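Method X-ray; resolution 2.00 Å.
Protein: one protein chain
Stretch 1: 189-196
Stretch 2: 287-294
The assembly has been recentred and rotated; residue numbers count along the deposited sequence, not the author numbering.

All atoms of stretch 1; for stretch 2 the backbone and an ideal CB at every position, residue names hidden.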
# COMPACT_ATOMS: atom_id res chain seq x y z
N GLU A 189 -10.02 12.43 -0.25
CA GLU A 189 -11.02 13.09 -1.10
C GLU A 189 -11.23 12.44 -2.46
O GLU A 189 -12.34 12.42 -2.97
CB GLU A 189 -10.65 14.57 -1.29
CG GLU A 189 -10.90 15.42 -0.04
CD GLU A 189 -10.41 16.86 -0.16
OE1 GLU A 189 -9.85 17.22 -1.22
OE2 GLU A 189 -10.58 17.63 0.82
N LYS A 190 -10.17 11.89 -3.03
CA LYS A 190 -10.27 11.38 -4.39
C LYS A 190 -10.38 9.87 -4.49
O LYS A 190 -10.82 9.36 -5.51
CB LYS A 190 -9.08 11.87 -5.22
CG LYS A 190 -9.11 13.37 -5.43
CD LYS A 190 -7.99 13.84 -6.33
CE LYS A 190 -8.25 15.27 -6.78
NZ LYS A 190 -9.45 15.34 -7.65
N VAL A 191 -9.99 9.14 -3.45
CA VAL A 191 -10.04 7.69 -3.53
C VAL A 191 -11.00 7.06 -2.52
O VAL A 191 -11.92 6.35 -2.90
CB VAL A 191 -8.63 7.08 -3.31
CG1 VAL A 191 -8.72 5.56 -3.29
CG2 VAL A 191 -7.68 7.56 -4.39
N ALA A 192 -10.78 7.33 -1.24
CA ALA A 192 -11.47 6.61 -0.16
C ALA A 192 -12.90 7.08 0.11
O ALA A 192 -13.82 6.26 0.21
CB ALA A 192 -10.66 6.69 1.11
N SER A 193 -13.08 8.39 0.29
CA SER A 193 -14.38 8.94 0.65
C SER A 193 -15.49 8.70 -0.39
O SER A 193 -16.59 8.34 -0.00
CB SER A 193 -14.27 10.44 0.94
OG SER A 193 -15.49 10.95 1.43
N PRO A 194 -15.20 8.90 -1.69
CA PRO A 194 -16.28 8.68 -2.67
C PRO A 194 -16.89 7.28 -2.65
O PRO A 194 -18.08 7.12 -2.91
CB PRO A 194 -15.59 8.94 -4.02
CG PRO A 194 -14.49 9.86 -3.71
CD PRO A 194 -14.00 9.46 -2.34
N ILE A 195 -16.09 6.26 -2.35
CA ILE A 195 -16.60 4.90 -2.35
C ILE A 195 -16.94 4.42 -0.94
O ILE A 195 -17.24 3.25 -0.72
CB ILE A 195 -15.60 3.92 -2.99
CG1 ILE A 195 -14.26 3.98 -2.28
CG2 ILE A 195 -15.41 4.27 -4.47
CD1 ILE A 195 -13.21 3.08 -2.88
N GLY A 196 -16.87 5.35 0.02
CA GLY A 196 -17.24 5.06 1.39
C GLY A 196 -16.20 4.26 2.16
O GLY A 196 -16.55 3.56 3.11
N UNK A 287 -15.15 1.42 -10.36
CA UNK A 287 -16.40 1.69 -9.67
C UNK A 287 -16.68 0.72 -8.52
O UNK A 287 -16.48 -0.49 -8.63
CB UNK A 287 -17.55 1.64 -10.67
N UNK A 288 -17.16 1.27 -7.41
CA UNK A 288 -17.58 0.49 -6.25
C UNK A 288 -18.93 1.02 -5.78
O UNK A 288 -19.07 2.20 -5.49
CB UNK A 288 -16.54 0.56 -5.13
N UNK A 289 -19.92 0.12 -5.71
CA UNK A 289 -21.26 0.49 -5.27
C UNK A 289 -21.85 1.67 -6.03
O UNK A 289 -22.49 2.53 -5.43
CB UNK A 289 -21.24 0.82 -3.78
N UNK A 290 -21.61 1.72 -7.33
CA UNK A 290 -22.19 2.76 -8.16
C UNK A 290 -21.46 4.09 -8.19
O UNK A 290 -21.90 5.00 -8.89
CB UNK A 290 -23.63 3.01 -7.70
N UNK A 291 -20.38 4.23 -7.44
CA UNK A 291 -19.61 5.47 -7.48
C UNK A 291 -18.24 5.26 -8.15
O UNK A 291 -17.50 4.34 -7.79
CB UNK A 291 -19.43 6.02 -6.06
N UNK A 292 -17.91 6.12 -9.10
CA UNK A 292 -16.68 5.99 -9.88
C UNK A 292 -15.55 6.90 -9.38
O UNK A 292 -15.76 8.09 -9.20
CB UNK A 292 -16.97 6.30 -11.35
N UNK A 293 -14.37 6.33 -9.16
CA UNK A 293 -13.23 7.15 -8.77
C UNK A 293 -12.22 7.28 -9.91
O UNK A 293 -11.38 8.17 -9.91
CB UNK A 293 -12.55 6.56 -7.53
N UNK A 294 -12.32 6.39 -10.90
CA UNK A 294 -11.40 6.41 -12.02
C UNK A 294 -11.95 5.65 -13.23
O UNK A 294 -12.78 4.76 -13.08
CB UNK A 294 -10.05 5.82 -11.60

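Stretch 2 is a tight hairpin whose strands meet the type I turn from Ser193 to Gly196, while the segment that follows reaches the helical residues Lys190 and Val191. At position 287 the CA-to-CB bond points away from stretch 1, in extended backbone geometry. Nothing in stretch 1 restricts the choice, although a beta-branched residue would suit the strand; the residue is Thr287.

Position 288 turns toward stretch 1, and its ideal CB lies 3.9 Å from Ile195 CG2. With a methyl group as the neighbour and no donor or acceptor beside it, an aliphatic side chain of almost any shape would suit. Leu288 occupies the site, its CB 3.9 Å from Ile195 CG2 in an apolar contact.

Positions 289 and 290 are the corners of a type I' turn, closed by Leu288 N to the O of residue 291 (3.1 Å) and by the N of residue 291 to Leu288 O (3.1 Å). Both have positive phi. At 289, phi/psi of 53/39° favours glycine, with asparagine or aspartate as conceivable alternatives; at 290, a CB would be jammed against the preceding carbonyl O, which calls for glycine more firmly. The residues are Gly289 and Gly290.

At position 291 the CB again points toward stretch 1, 3.6 Å from Pro194 O and 4.7 Å from Ile195 CG2. The strand geometry suits valine, isoleucine or threonine, and the nearby carbonyl could also invite a donor. Thr291 is found, with chi1 in m. It presents its methyl rather than its hydroxyl: CG2 lies 3.2 Å from Pro194 O, a close approach without a hydrogen bond, and 4.0 Å from Pro194 CB.

Position 292 points away, leaving room for a long polar chain. Arg292 fills it, its NH1 donating to the O of residue 294 at 2.8 Å.

Position 293 faces the apolar side chains of Pro194 and Ile195 together with the carbonyl oxygens of Lys190 and Val191; its ideal CB is 3.9 Å from Lys190 O. Valine, leucine, isoleucine or methionine could serve. Ile293, with chi1 in p, has the largest covered area in stretch 2. Its CG2 approaches Ile195 CG2 at 3.7 Å and Pro194 CB at 3.9 Å, while CD1 reaches 4.3 Å from Val191 CG1. A water donates to Lys190 O (2.7 Å) and Ile293 O (2.9 Å), bridging the backbones where no direct hydrogen bond forms.

Position 294 points sideways, beyond reach of stretch 1, so the visible atoms leave its identity open; it is Ile294.

Stretch 2 (287-294) TLGGTRII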
# COMPACT_ATOMS: atom_id res chain seq x y z
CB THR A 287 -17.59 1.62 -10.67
OG1 THR A 287 -17.34 2.51 -11.77
CG2 THR A 287 -18.91 2.01 -9.99
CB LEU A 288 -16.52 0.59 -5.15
CG LEU A 288 -16.37 -0.37 -3.96
CD1 LEU A 288 -17.35 -0.07 -2.88
CD2 LEU A 288 -16.49 -1.83 -4.39
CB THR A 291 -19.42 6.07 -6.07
OG1 THR A 291 -20.69 6.41 -5.51
CG2 THR A 291 -18.54 7.33 -6.12
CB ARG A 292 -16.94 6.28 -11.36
CG ARG A 292 -15.67 6.26 -12.20
CD ARG A 292 -15.96 6.39 -13.68
NE ARG A 292 -16.80 5.31 -14.19
CZ ARG A 292 -16.37 4.09 -14.47
NH1 ARG A 292 -15.10 3.78 -14.26
NH2 ARG A 292 -17.20 3.18 -14.95
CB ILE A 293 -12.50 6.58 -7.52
CG1 ILE A 293 -12.09 5.12 -7.74
CG2 ILE A 293 -13.37 6.71 -6.27
CD1 ILE A 293 -11.19 4.58 -6.65
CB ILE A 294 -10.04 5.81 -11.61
CG1 ILE A 294 -8.95 6.19 -12.59
CG2 ILE A 294 -10.14 4.29 -11.46
CD1 ILE A 294 -7.62 5.75 -12.14
O HOH W 1 -11.62 10.22 -7.89
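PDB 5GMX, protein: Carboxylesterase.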